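CRISPR-associated endoribonuclease Cas6 1 (Methanocaldococcus jannaschii DSM 2661, PDB 5YI6) probably cleaves CRISPR transcripts as a Cas6 endoribonuclease, yielding the crRNAs that guide antiviral defence. Local coordinates at residues A[29-34]-A[53-58]; A[119-124]-A[213-218]; A[135-140]-A[146-151]; A[156-161]-A[182-187]; A[194-197]-A[201-204]. One frame throughout, in Å; residues are numbered along the deposited sequence.

Five contacts illustrate how the two ferredoxin-like halves expected of a Cas6 protein are built. Interaction 1 comes first along the chain, in the N-terminal half, joining helix 23-35 to strand 56-57. Interaction 2 ties the linker after strand 109-118 to the C-terminal half, closing a loop within which interactions 3, 4 and 5 follow in that order. Interactions 4 and 5 share strand 182-195, centres about 21 Å apart; interaction 3 is a separate hairpin touching both. Interaction 2 meets interaction 4 through L217 and I218 against F182. Interactions 2 to 5 thus form a connected framework. Interaction 1 touches none of them, its nearest atoms about 8 Å from interaction 5; its segments include Y32 and K53, probable active-site residues by similarity.

Interaction 1. Residues A[29-34]-A[53-58]. With PO4 (phosphate ion), chain I.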
# COMPACT_ATOMS: atom_id res chain seq x y z
N SER A 29 -9.12 2.81 6.99
CA SER A 29 -9.65 3.61 8.10
C SER A 29 -8.93 3.30 9.41
O SER A 29 -8.61 4.21 10.19
CB SER A 29 -11.16 3.33 8.23
OG SER A 29 -11.69 3.99 9.37
N ALA A 30 -8.67 2.02 9.69
CA ALA A 30 -8.00 1.67 10.95
C ALA A 30 -6.59 2.25 11.01
O ALA A 30 -6.15 2.76 12.05
CB ALA A 30 -7.94 0.15 11.10
N ILE A 31 -5.86 2.19 9.89
CA ILE A 31 -4.49 2.71 9.88
C ILE A 31 -4.52 4.23 10.06
O ILE A 31 -3.74 4.79 10.85
CB ILE A 31 -3.77 2.31 8.58
CG1 ILE A 31 -3.51 0.78 8.55
CG2 ILE A 31 -2.48 3.14 8.39
CD1 ILE A 31 -2.65 0.28 9.71
N TYR A 32 -5.40 4.90 9.31
CA TYR A 32 -5.56 6.35 9.50
C TYR A 32 -5.84 6.69 10.96
O TYR A 32 -5.22 7.60 11.54
CB TYR A 32 -6.68 6.86 8.59
CG TYR A 32 -6.91 8.35 8.74
CD1 TYR A 32 -6.29 9.25 7.87
CD2 TYR A 32 -7.70 8.86 9.76
CE1 TYR A 32 -6.47 10.65 8.01
CE2 TYR A 32 -7.87 10.24 9.92
CZ TYR A 32 -7.27 11.12 9.03
OH TYR A 32 -7.44 12.48 9.20
N ASN A 33 -6.77 5.95 11.59
CA ASN A 33 -7.15 6.25 12.96
C ASN A 33 -6.01 6.03 13.93
O ASN A 33 -5.90 6.79 14.90
CB ASN A 33 -8.40 5.44 13.37
CG ASN A 33 -9.66 5.88 12.59
OD1 ASN A 33 -9.66 6.94 11.96
ND2 ASN A 33 -10.70 5.05 12.60
N LYS A 34 -5.14 5.03 13.69
CA LYS A 34 -3.97 4.86 14.56
C LYS A 34 -3.04 6.06 14.42
O LYS A 34 -2.57 6.62 15.42
CB LYS A 34 -3.19 3.58 14.22
CG LYS A 34 -3.96 2.26 14.44
CD LYS A 34 -4.37 2.12 15.90
CE LYS A 34 -4.90 0.68 16.16
NZ LYS A 34 -5.42 0.53 17.56
N LYS A 53 2.27 11.73 3.54
CA LYS A 53 1.60 10.84 2.60
C LYS A 53 2.53 9.94 1.80
O LYS A 53 2.06 9.20 0.93
CB LYS A 53 0.69 11.66 1.69
CG LYS A 53 -0.47 12.29 2.48
CD LYS A 53 -1.54 12.84 1.56
CE LYS A 53 -2.80 13.21 2.33
NZ LYS A 53 -3.94 13.44 1.38
N PHE A 54 3.83 9.91 2.12
CA PHE A 54 4.80 9.11 1.35
C PHE A 54 5.06 7.78 2.03
O PHE A 54 6.16 7.49 2.49
CB PHE A 54 6.09 9.90 1.16
CG PHE A 54 5.87 11.16 0.36
CD1 PHE A 54 5.64 11.08 -1.01
CD2 PHE A 54 5.85 12.41 1.00
CE1 PHE A 54 5.39 12.26 -1.76
CE2 PHE A 54 5.63 13.57 0.25
CZ PHE A 54 5.40 13.50 -1.12
N PHE A 55 4.00 6.97 2.10
CA PHE A 55 4.11 5.60 2.61
C PHE A 55 2.98 4.80 1.99
O PHE A 55 2.03 5.37 1.42
CB PHE A 55 4.06 5.52 4.15
CG PHE A 55 2.70 5.81 4.77
CD1 PHE A 55 1.83 4.76 5.13
CD2 PHE A 55 2.29 7.12 4.97
CE1 PHE A 55 0.57 5.03 5.70
CE2 PHE A 55 1.03 7.41 5.54
CZ PHE A 55 0.16 6.35 5.91
N THR A 56 3.08 3.48 2.08
CA THR A 56 2.00 2.63 1.57
C THR A 56 1.84 1.42 2.48
O THR A 56 2.65 1.18 3.37
CB THR A 56 2.26 2.18 0.11
OG1 THR A 56 1.11 1.46 -0.38
CG2 THR A 56 3.56 1.29 -0.01
N PHE A 57 0.75 0.65 2.27
CA PHE A 57 0.63 -0.60 2.97
C PHE A 57 -0.20 -1.55 2.10
O PHE A 57 -0.88 -1.13 1.15
CB PHE A 57 0.03 -0.44 4.39
CG PHE A 57 -1.25 0.38 4.45
CD1 PHE A 57 -2.50 -0.26 4.43
CD2 PHE A 57 -1.19 1.77 4.62
CE1 PHE A 57 -3.69 0.50 4.52
CE2 PHE A 57 -2.36 2.55 4.69
CZ PHE A 57 -3.62 1.90 4.66
N SER A 58 -0.10 -2.82 2.43
CA SER A 58 -0.69 -3.88 1.62
C SER A 58 -2.12 -4.17 2.09
O SER A 58 -2.60 -3.63 3.09
CB SER A 58 0.16 -5.16 1.74
OG SER A 58 0.01 -5.73 3.04
P PO4 I . -7.55 3.88 18.27
O1 PO4 I . -7.39 4.15 16.78
O2 PO4 I . -8.83 4.54 18.75
O3 PO4 I . -6.40 4.48 19.06
O4 PO4 I . -7.63 2.38 18.50
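I31 of helix 23-35 packs on F57 and, more loosely, on F55. Its CB is already in contact, 3.9 Å from CZ of F57. From there the branches divide: CG1 lies over one face of the F57 ring, toward its rim, in a CH-pi contact 4.2 Å from the ring centroid. CG2, set anti to the backbone N by a chi1 of -68° for CG1, reaches CE2 of F57 at 3.7 Å and looks toward the edge of the F55 ring, where CE1 is 4.5 Å away. CD1, at the tip, turns away from F57. Y32 and K53, by similarity the proton acceptor and transition-state stabiliser, do not touch each other here. Farther along the helix, K34 NZ donates to a phosphate, probably from the crystallisation liquor, and pairs with D101. I31 also packs on L81 and on F94 of helix 88-101, while F57 touches L27, so helix 23-35 packs on strand 56-57, an outermost strand of the five-stranded sheet, and on strand 78-85.

Interaction 2. Residues A[119-124]-A[213-218]; sequences LPIPKK and GDYDLI
I121 and P122 meet Y215 at its phenolic end, an example of one tyrosine bonded to an irregular linker. The segment 119-124 begins with L119, whose backbone pairs with R6 of strand 5-12, and the chain then runs through P120 without regular structure. At I121 the side chain turns to the tyrosine: CG1 and CG2 of I121 both lie 4.0 Å from OH of Y215, the side chains alongside and pointing opposite ways. P122 supplies the polar link. Its carbonyl O accepts a hydrogen bond from Y215 OH at 2.6 Å, with the hydroxyl in the carbonyl plane and a C=O...donor angle of 148°. K123 offers its backbone, its O lying 3.4 Å from CE1 of Y215, obliquely to the ring, and K124 N follows at 4.1 Å from the same carbon. With CG anti to the backbone N (chi1 174°), the Y215 ring extends from the first turn of helix 215-224 to this linker. F125 meets the same ring, and I121 also packs on K219, Y222 and E223. The arrangement is surface packing of the linker between strands 109-118 and 127-130, the passage from the N-terminal to the C-terminal ferredoxin-like half expected in Cas6 proteins.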
# COMPACT_ATOMS: atom_id res chain seq x y z
N LEU A 119 12.16 -5.93 6.75
CA LEU A 119 12.35 -6.47 5.41
C LEU A 119 13.32 -5.57 4.66
O LEU A 119 12.91 -4.53 4.10
CB LEU A 119 11.02 -6.59 4.65
CG LEU A 119 10.03 -7.52 5.37
CD1 LEU A 119 8.65 -7.52 4.70
CD2 LEU A 119 10.58 -8.93 5.38
N PRO A 120 14.59 -5.95 4.56
CA PRO A 120 15.54 -5.15 3.80
C PRO A 120 15.14 -5.08 2.34
O PRO A 120 14.61 -6.04 1.76
CB PRO A 120 16.86 -5.91 3.97
CG PRO A 120 16.71 -6.66 5.27
CD PRO A 120 15.24 -7.05 5.31
N ILE A 121 15.48 -3.97 1.73
CA ILE A 121 15.13 -3.72 0.32
C ILE A 121 15.88 -4.71 -0.57
O ILE A 121 17.06 -5.02 -0.29
CB ILE A 121 15.47 -2.28 -0.05
CG1 ILE A 121 14.97 -1.95 -1.45
CG2 ILE A 121 16.97 -2.01 -0.02
CD1 ILE A 121 13.83 -1.02 -1.44
N PRO A 122 15.25 -5.26 -1.60
CA PRO A 122 15.99 -6.09 -2.55
C PRO A 122 17.12 -5.31 -3.21
O PRO A 122 17.02 -4.12 -3.46
CB PRO A 122 14.92 -6.50 -3.57
CG PRO A 122 13.61 -6.40 -2.80
CD PRO A 122 13.80 -5.23 -1.89
N LYS A 123 18.23 -6.00 -3.45
CA LYS A 123 19.39 -5.38 -4.08
C LYS A 123 19.22 -5.26 -5.58
O LYS A 123 20.00 -4.54 -6.21
CB LYS A 123 20.66 -6.18 -3.77
CG LYS A 123 21.15 -6.04 -2.33
CD LYS A 123 22.47 -6.78 -2.12
CE LYS A 123 22.30 -8.31 -2.03
NZ LYS A 123 21.58 -8.78 -0.81
N LYS A 124 18.25 -5.95 -6.16
CA LYS A 124 17.95 -5.87 -7.59
C LYS A 124 16.46 -6.12 -7.81
O LYS A 124 15.82 -6.82 -7.03
CB LYS A 124 18.78 -6.89 -8.38
CG LYS A 124 18.46 -8.33 -8.01
CD LYS A 124 19.52 -9.33 -8.49
CE LYS A 124 19.17 -10.75 -8.02
NZ LYS A 124 20.09 -11.81 -8.53
N GLY A 213 15.68 -0.08 -15.62
CA GLY A 213 16.03 1.33 -15.55
C GLY A 213 16.82 1.63 -14.29
O GLY A 213 17.57 0.79 -13.79
N ASP A 214 16.62 2.85 -13.77
CA ASP A 214 17.44 3.32 -12.66
C ASP A 214 16.96 2.70 -11.35
O ASP A 214 15.81 2.89 -10.95
CB ASP A 214 17.40 4.85 -12.59
CG ASP A 214 18.08 5.50 -13.78
OD1 ASP A 214 19.17 5.03 -14.15
OD2 ASP A 214 17.50 6.43 -14.38
N TYR A 215 17.87 1.97 -10.69
CA TYR A 215 17.54 1.28 -9.45
C TYR A 215 16.99 2.23 -8.39
O TYR A 215 15.99 1.90 -7.74
CB TYR A 215 18.79 0.57 -8.93
CG TYR A 215 18.62 -0.06 -7.58
CD1 TYR A 215 18.01 -1.31 -7.44
CD2 TYR A 215 19.09 0.57 -6.44
CE1 TYR A 215 17.89 -1.90 -6.18
CE2 TYR A 215 18.94 -0.01 -5.18
CZ TYR A 215 18.34 -1.24 -5.06
OH TYR A 215 18.21 -1.81 -3.81
N ASP A 216 17.59 3.41 -8.21
CA ASP A 216 17.14 4.29 -7.12
C ASP A 216 15.69 4.76 -7.33
O ASP A 216 14.95 4.92 -6.35
CB ASP A 216 18.09 5.48 -6.98
CG ASP A 216 19.39 5.10 -6.33
OD1 ASP A 216 19.49 3.98 -5.79
OD2 ASP A 216 20.34 5.91 -6.39
N LEU A 217 15.27 4.96 -8.57
CA LEU A 217 13.89 5.36 -8.81
C LEU A 217 12.93 4.18 -8.60
O LEU A 217 11.84 4.35 -8.04
CB LEU A 217 13.74 5.93 -10.22
CG LEU A 217 12.35 6.42 -10.64
CD1 LEU A 217 11.78 7.43 -9.64
CD2 LEU A 217 12.41 7.04 -12.04
N ILE A 218 13.29 3.00 -9.11
CA ILE A 218 12.44 1.83 -8.86
C ILE A 218 12.32 1.56 -7.37
O ILE A 218 11.23 1.24 -6.87
CB ILE A 218 13.01 0.61 -9.62
CG1 ILE A 218 12.95 0.88 -11.14
CG2 ILE A 218 12.22 -0.67 -9.26
CD1 ILE A 218 13.74 -0.17 -11.97

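Interaction 3. Residues A[135-140]-A[146-151]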
# COMPACT_ATOMS: atom_id res chain seq x y z
N TYR A 135 -3.78 2.47 -8.01
CA TYR A 135 -4.81 3.44 -8.35
C TYR A 135 -4.16 4.54 -9.16
O TYR A 135 -3.11 5.07 -8.78
CB TYR A 135 -5.43 3.99 -7.07
CG TYR A 135 -6.47 5.07 -7.28
CD1 TYR A 135 -7.64 4.82 -7.97
CD2 TYR A 135 -6.29 6.33 -6.74
CE1 TYR A 135 -8.63 5.83 -8.14
CE2 TYR A 135 -7.26 7.33 -6.91
CZ TYR A 135 -8.42 7.07 -7.60
OH TYR A 135 -9.38 8.03 -7.76
N LEU A 136 -4.79 4.90 -10.28
CA LEU A 136 -4.21 5.94 -11.13
C LEU A 136 -5.37 6.62 -11.85
O LEU A 136 -6.15 5.93 -12.49
CB LEU A 136 -3.23 5.32 -12.12
CG LEU A 136 -2.30 6.30 -12.82
CD1 LEU A 136 -1.30 6.96 -11.84
CD2 LEU A 136 -1.61 5.56 -13.97
N LYS A 137 -5.52 7.92 -11.69
CA LYS A 137 -6.73 8.55 -12.22
C LYS A 137 -6.36 9.78 -13.05
O LYS A 137 -5.27 10.34 -12.93
CB LYS A 137 -7.69 8.91 -11.08
CG LYS A 137 -7.07 9.96 -10.17
CD LYS A 137 -8.01 10.51 -9.14
CE LYS A 137 -7.31 11.63 -8.39
NZ LYS A 137 -6.64 12.54 -9.36
N THR A 138 -7.32 10.20 -13.88
CA THR A 138 -7.17 11.45 -14.61
C THR A 138 -8.55 12.06 -14.74
O THR A 138 -9.56 11.36 -14.70
CB THR A 138 -6.47 11.23 -15.98
OG1 THR A 138 -6.20 12.48 -16.62
CG2 THR A 138 -7.29 10.37 -16.91
N MET A 139 -8.63 13.38 -14.85
CA MET A 139 -9.93 14.04 -14.90
C MET A 139 -10.33 14.23 -16.36
O MET A 139 -9.49 14.51 -17.21
CB MET A 139 -9.88 15.39 -14.16
CG MET A 139 -9.33 15.29 -12.74
SD MET A 139 -10.36 14.19 -11.73
CE MET A 139 -11.87 15.20 -11.72
N ILE A 140 -11.61 14.01 -16.66
CA ILE A 140 -12.08 14.12 -18.04
C ILE A 140 -13.40 14.88 -18.07
O ILE A 140 -14.26 14.69 -17.20
CB ILE A 140 -12.26 12.76 -18.72
CG1 ILE A 140 -13.20 11.92 -17.87
CG2 ILE A 140 -10.91 12.11 -18.93
CD1 ILE A 140 -13.40 10.59 -18.40
N LEU A 146 -17.20 17.49 -15.22
CA LEU A 146 -15.88 16.91 -15.00
C LEU A 146 -15.98 15.67 -14.12
O LEU A 146 -16.61 15.71 -13.05
CB LEU A 146 -14.95 17.94 -14.36
CG LEU A 146 -13.46 17.58 -14.32
CD1 LEU A 146 -12.85 17.59 -15.71
CD2 LEU A 146 -12.74 18.53 -13.38
N LYS A 147 -15.38 14.56 -14.55
CA LYS A 147 -15.47 13.30 -13.82
C LYS A 147 -14.08 12.69 -13.68
O LYS A 147 -13.14 13.04 -14.40
CB LYS A 147 -16.41 12.30 -14.51
CG LYS A 147 -17.85 12.81 -14.76
CD LYS A 147 -18.54 13.19 -13.46
CE LYS A 147 -19.97 13.67 -13.72
NZ LYS A 147 -20.62 14.17 -12.47
N THR A 148 -13.96 11.74 -12.75
CA THR A 148 -12.70 11.03 -12.55
C THR A 148 -12.70 9.73 -13.35
O THR A 148 -13.60 8.90 -13.20
CB THR A 148 -12.50 10.71 -11.06
OG1 THR A 148 -12.57 11.92 -10.29
CG2 THR A 148 -11.15 10.08 -10.86
N TYR A 149 -11.67 9.54 -14.19
CA TYR A 149 -11.49 8.32 -14.96
C TYR A 149 -10.36 7.53 -14.30
O TYR A 149 -9.29 8.08 -14.04
CB TYR A 149 -11.10 8.64 -16.42
CG TYR A 149 -11.04 7.40 -17.28
CD1 TYR A 149 -12.18 6.92 -17.90
CD2 TYR A 149 -9.86 6.69 -17.43
CE1 TYR A 149 -12.15 5.78 -18.67
CE2 TYR A 149 -9.82 5.55 -18.19
CZ TYR A 149 -10.96 5.09 -18.81
OH TYR A 149 -10.92 3.93 -19.55
N ASP A 150 -10.59 6.24 -14.09
CA ASP A 150 -9.58 5.37 -13.47
C ASP A 150 -8.77 4.68 -14.57
O ASP A 150 -9.31 3.85 -15.31
CB ASP A 150 -10.26 4.34 -12.57
CG ASP A 150 -11.00 4.99 -11.42
OD1 ASP A 150 -10.63 6.11 -11.02
OD2 ASP A 150 -11.96 4.37 -10.93
N LEU A 151 -7.49 5.01 -14.68
CA LEU A 151 -6.63 4.38 -15.67
C LEU A 151 -6.23 2.98 -15.24
O LEU A 151 -5.86 2.74 -14.08
CB LEU A 151 -5.36 5.21 -15.86
CG LEU A 151 -5.63 6.61 -16.44
CD1 LEU A 151 -4.37 7.46 -16.37
CD2 LEU A 151 -6.16 6.46 -17.88
O HOH W 1 -6.79 3.03 -11.37
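M139 and T148, facing one another in a non-hydrogen-bonded pair, show how side chains slant across a beta hairpin. The methionine, bent at chi2 (-60°) and again at chi3, folds back so that SD lies 3.5 Å from OG1 of T148, and its CE rests 3.8 Å from CD2 of L146. On the same face, K137 passes the other branch of the threonine, its CD 3.6 Å from CG2 of T148. I140 crosses Y149 on the opposite face, CD1 reaching CB of Y149 at 3.6 Å. L151 slants across L136 and T138, its CD1 4.1 Å from CD2 of L136. Between the strands, paired backbone bonds join T138 to Y149 and I140 to K147, and L151 N adds a bond to L136 O at 2.7 Å. Beside this last bond, a water accepts from L136 N and lies 2.9 Å from L151 O. The Y135 ring and D150 carboxylate are turned 66° apart, and CE1 of Y135 lies 3.5 Å from OD1 of D150; D150 OD2 is bonded to R203 N. L136 and L151 pack on helix 158-174, and Y135 lies against C202 and C204 of strand 201-213.

Interaction 4. Residues A[156-161]-A[182-187]. With PO4 (phosphate ion), chain F.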
# COMPACT_ATOMS: atom_id res chain seq x y z
N SER A 156 -4.25 3.80 -22.92
CA SER A 156 -3.03 4.29 -23.54
C SER A 156 -2.28 5.25 -22.62
O SER A 156 -1.05 5.32 -22.67
CB SER A 156 -3.36 4.99 -24.88
OG SER A 156 -4.21 6.09 -24.63
N LYS A 157 -2.99 5.99 -21.76
CA LYS A 157 -2.32 6.94 -20.89
C LYS A 157 -1.69 6.30 -19.65
O LYS A 157 -0.90 6.96 -18.97
CB LYS A 157 -3.31 8.00 -20.42
CG LYS A 157 -3.79 8.95 -21.56
CD LYS A 157 -4.58 10.09 -20.94
CE LYS A 157 -4.97 11.20 -21.94
NZ LYS A 157 -5.99 10.78 -22.94
N PHE A 158 -2.01 5.04 -19.37
CA PHE A 158 -1.56 4.44 -18.11
C PHE A 158 -0.05 4.50 -17.97
O PHE A 158 0.48 4.88 -16.92
CB PHE A 158 -2.03 2.99 -18.02
CG PHE A 158 -1.60 2.27 -16.77
CD1 PHE A 158 -2.38 2.33 -15.61
CD2 PHE A 158 -0.43 1.52 -16.77
CE1 PHE A 158 -2.01 1.63 -14.46
CE2 PHE A 158 -0.02 0.84 -15.63
CZ PHE A 158 -0.82 0.89 -14.46
N TYR A 159 0.67 4.12 -19.04
CA TYR A 159 2.11 3.91 -18.96
C TYR A 159 2.83 5.18 -18.51
O TYR A 159 3.57 5.18 -17.51
CB TYR A 159 2.62 3.42 -20.32
CG TYR A 159 4.03 2.92 -20.29
CD1 TYR A 159 4.31 1.59 -19.94
CD2 TYR A 159 5.10 3.75 -20.59
CE1 TYR A 159 5.60 1.12 -19.88
CE2 TYR A 159 6.40 3.30 -20.54
CZ TYR A 159 6.64 1.97 -20.17
OH TYR A 159 7.91 1.49 -20.11
N GLU A 160 2.66 6.27 -19.27
CA GLU A 160 3.38 7.48 -18.91
C GLU A 160 2.83 8.10 -17.64
O GLU A 160 3.58 8.73 -16.89
CB GLU A 160 3.35 8.49 -20.07
CG GLU A 160 4.28 8.06 -21.23
CD GLU A 160 5.75 7.88 -20.80
OE1 GLU A 160 6.26 8.71 -20.01
OE2 GLU A 160 6.40 6.92 -21.26
N ASN A 161 1.53 7.96 -17.39
CA ASN A 161 0.99 8.55 -16.17
C ASN A 161 1.53 7.85 -14.92
O ASN A 161 1.80 8.51 -13.91
CB ASN A 161 -0.53 8.53 -16.19
CG ASN A 161 -1.08 9.71 -16.98
OD1 ASN A 161 -0.48 10.11 -17.98
ND2 ASN A 161 -2.19 10.27 -16.55
N PHE A 182 12.68 4.92 -15.54
CA PHE A 182 12.52 3.48 -15.55
C PHE A 182 11.50 3.14 -16.62
O PHE A 182 10.82 4.02 -17.16
CB PHE A 182 12.11 2.95 -14.16
CG PHE A 182 10.64 3.13 -13.84
CD1 PHE A 182 9.77 2.05 -13.87
CD2 PHE A 182 10.14 4.38 -13.46
CE1 PHE A 182 8.43 2.21 -13.56
CE2 PHE A 182 8.80 4.53 -13.12
CZ PHE A 182 7.94 3.46 -13.19
N GLU A 183 11.41 1.84 -16.94
CA GLU A 183 10.43 1.31 -17.87
C GLU A 183 9.88 0.02 -17.29
O GLU A 183 10.42 -0.53 -16.33
CB GLU A 183 11.04 1.06 -19.26
CG GLU A 183 11.85 2.24 -19.82
CD GLU A 183 10.99 3.41 -20.28
OE1 GLU A 183 9.74 3.28 -20.37
OE2 GLU A 183 11.58 4.46 -20.63
N PHE A 184 8.78 -0.45 -17.88
CA PHE A 184 8.19 -1.67 -17.38
C PHE A 184 7.39 -2.37 -18.45
O PHE A 184 7.02 -1.79 -19.48
CB PHE A 184 7.33 -1.40 -16.12
CG PHE A 184 6.11 -0.56 -16.35
CD1 PHE A 184 4.86 -1.13 -16.51
CD2 PHE A 184 6.20 0.84 -16.29
CE1 PHE A 184 3.71 -0.32 -16.67
CE2 PHE A 184 5.08 1.65 -16.43
CZ PHE A 184 3.82 1.08 -16.62
N GLU A 185 7.10 -3.64 -18.19
CA GLU A 185 6.25 -4.43 -19.06
C GLU A 185 5.25 -5.15 -18.19
O GLU A 185 5.64 -5.89 -17.27
CB GLU A 185 7.07 -5.42 -19.89
CG GLU A 185 6.17 -6.29 -20.75
CD GLU A 185 6.94 -7.40 -21.48
OE1 GLU A 185 8.19 -7.41 -21.40
OE2 GLU A 185 6.27 -8.24 -22.12
N VAL A 186 3.97 -4.93 -18.47
CA VAL A 186 2.90 -5.57 -17.72
C VAL A 186 2.79 -7.01 -18.19
O VAL A 186 2.58 -7.28 -19.38
CB VAL A 186 1.57 -4.82 -17.92
CG1 VAL A 186 0.42 -5.52 -17.14
CG2 VAL A 186 1.72 -3.38 -17.49
N LEU A 187 2.93 -7.94 -17.25
CA LEU A 187 2.79 -9.35 -17.59
C LEU A 187 1.37 -9.82 -17.40
O LEU A 187 0.90 -10.70 -18.14
CB LEU A 187 3.71 -10.21 -16.73
CG LEU A 187 5.18 -9.79 -16.80
CD1 LEU A 187 5.99 -10.68 -15.93
CD2 LEU A 187 5.67 -9.84 -18.25
P PO4 F . -7.63 4.50 -24.52
O1 PO4 F . -7.24 5.68 -25.39
O2 PO4 F . -7.61 4.97 -23.09
O3 PO4 F . -6.65 3.35 -24.72
O4 PO4 F . -9.03 4.04 -24.86
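Y159 and F184 form an offset stack, fastening the start of helix 158-174 to strand 182-195 in a helix-on-sheet packing. Their ring centroids are 4.4 Å apart and the planes differ by 20°; CE1 of Y159 lies over the centre of the F184 ring. The side chains run in opposite directions, and the hydroxyl lies at the strand backbone. There OH takes part in two hydrogen bonds: it donates to OE1 of E183 at 2.6 Å, and accepts from F184 N at 3.1 Å with an N-H...acceptor angle of 163°. The carboxylate is almost coplanar with the phenol ring and uses the anti lone pair of OE1. The two bonds hold the hydroxyl, and the stack on F184 would hold the ring plane. The F158 side chain runs roughly perpendicular to that of F184, CE2 of F158 4.0 Å from CZ of F184. Further out, K163 forms a salt bridge with E183 OE1, which probably favours the charged carboxylate, and N181 bonds to OE2. At S156 a phosphate ion, probably from the crystallisation liquor and also bonded by N155, accepts from S156 N (to O3, 3.0 Å) and S156 OG (to O1, 3.2 Å).

Interaction 5. Residues A[194-197]-A[201-204]; sequences MRIK and YCRC
M194 and C202 form a hydrogen-bonded antiparallel pair in the beta hairpin of strands 182-195 and 201-213. M194 N donates to C202 O at 2.9 Å, and C202 N returns a bond to M194 O at 2.8 Å. The next pair, R195 with Y201, is non-hydrogen-bonded, and beyond it I196 and K197 make a classic beta bulge opposite I200. Side chains then divide between the two faces. On one, R195 stretches across Y201: its CG lies over the ring face, 4.0 Å from the ring centroid in a CH-pi contact, and CD continues to OH of Y201 at 3.5 Å. The fully extended chain, CG anti to the backbone N (chi1 -172°), makes this long overlap possible, while Y25 meets the arginine, and R193 the tyrosine, in cation-pi contacts. On the face of M194 and C202, C204 joins them, its SG 3.9 Å from CG of M194, and the branches of I196 reach C202, CG2 of I196 lying 3.7 Å from SG of C202. F234 packs on I196 and C204. Back at the bulge, R195 NE donates to K197 O at 3.3 Å, from above the carbonyl plane but with that oxygen in the guanidinium plane.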
# COMPACT_ATOMS: atom_id res chain seq x y z
N MET A 194 -12.69 -1.02 -5.72
CA MET A 194 -12.23 -0.70 -4.37
C MET A 194 -12.97 0.53 -3.89
O MET A 194 -13.00 1.54 -4.59
CB MET A 194 -10.70 -0.42 -4.31
CG MET A 194 -9.82 -1.48 -5.00
SD MET A 194 -9.73 -2.97 -3.99
CE MET A 194 -8.72 -2.49 -2.58
N ARG A 195 -13.57 0.42 -2.70
CA ARG A 195 -14.20 1.58 -2.08
C ARG A 195 -13.14 2.55 -1.55
O ARG A 195 -12.19 2.13 -0.89
CB ARG A 195 -15.11 1.12 -0.94
CG ARG A 195 -15.96 2.20 -0.34
CD ARG A 195 -16.89 1.59 0.71
NE ARG A 195 -17.67 2.62 1.36
CZ ARG A 195 -18.49 2.41 2.39
NH1 ARG A 195 -18.62 1.19 2.90
NH2 ARG A 195 -19.17 3.43 2.91
N ILE A 196 -13.29 3.84 -1.84
CA ILE A 196 -12.32 4.83 -1.37
C ILE A 196 -12.96 5.94 -0.56
O ILE A 196 -12.23 6.67 0.12
CB ILE A 196 -11.49 5.43 -2.52
CG1 ILE A 196 -12.39 5.88 -3.67
CG2 ILE A 196 -10.47 4.41 -2.99
CD1 ILE A 196 -11.62 6.49 -4.83
N LYS A 197 -14.27 6.07 -0.57
CA LYS A 197 -14.99 7.07 0.20
C LYS A 197 -16.34 6.46 0.51
O LYS A 197 -16.68 5.40 -0.01
CB LYS A 197 -15.12 8.42 -0.55
CG LYS A 197 -13.83 9.22 -0.57
CD LYS A 197 -13.27 9.41 0.85
CE LYS A 197 -12.04 10.32 0.87
NZ LYS A 197 -11.35 10.30 2.20
N TYR A 201 -16.48 4.33 -5.44
CA TYR A 201 -15.74 3.12 -5.77
C TYR A 201 -14.88 3.41 -7.00
O TYR A 201 -15.32 4.08 -7.94
CB TYR A 201 -16.69 1.97 -6.03
CG TYR A 201 -17.46 1.58 -4.77
CD1 TYR A 201 -17.12 0.44 -4.04
CD2 TYR A 201 -18.48 2.41 -4.29
CE1 TYR A 201 -17.84 0.11 -2.88
CE2 TYR A 201 -19.18 2.10 -3.14
CZ TYR A 201 -18.86 0.95 -2.44
OH TYR A 201 -19.57 0.66 -1.29
N CYS A 202 -13.67 2.90 -7.00
CA CYS A 202 -12.78 3.10 -8.12
C CYS A 202 -12.36 1.75 -8.68
O CYS A 202 -12.56 0.71 -8.06
CB CYS A 202 -11.57 3.94 -7.70
SG CYS A 202 -10.54 3.14 -6.42
N ARG A 203 -11.78 1.78 -9.87
CA ARG A 203 -11.18 0.60 -10.47
C ARG A 203 -9.66 0.73 -10.34
O ARG A 203 -9.10 1.75 -10.76
CB ARG A 203 -11.59 0.46 -11.94
CG ARG A 203 -13.08 0.28 -12.09
CD ARG A 203 -13.54 0.32 -13.55
NE ARG A 203 -13.12 -0.86 -14.30
CZ ARG A 203 -13.66 -2.07 -14.15
NH1 ARG A 203 -13.23 -3.10 -14.88
NH2 ARG A 203 -14.63 -2.26 -13.26
N CYS A 204 -9.02 -0.28 -9.73
CA CYS A 204 -7.59 -0.31 -9.47
C CYS A 204 -7.02 -1.54 -10.17
O CYS A 204 -7.76 -2.41 -10.63
CB CYS A 204 -7.33 -0.39 -7.94
SG CYS A 204 -7.82 1.12 -7.12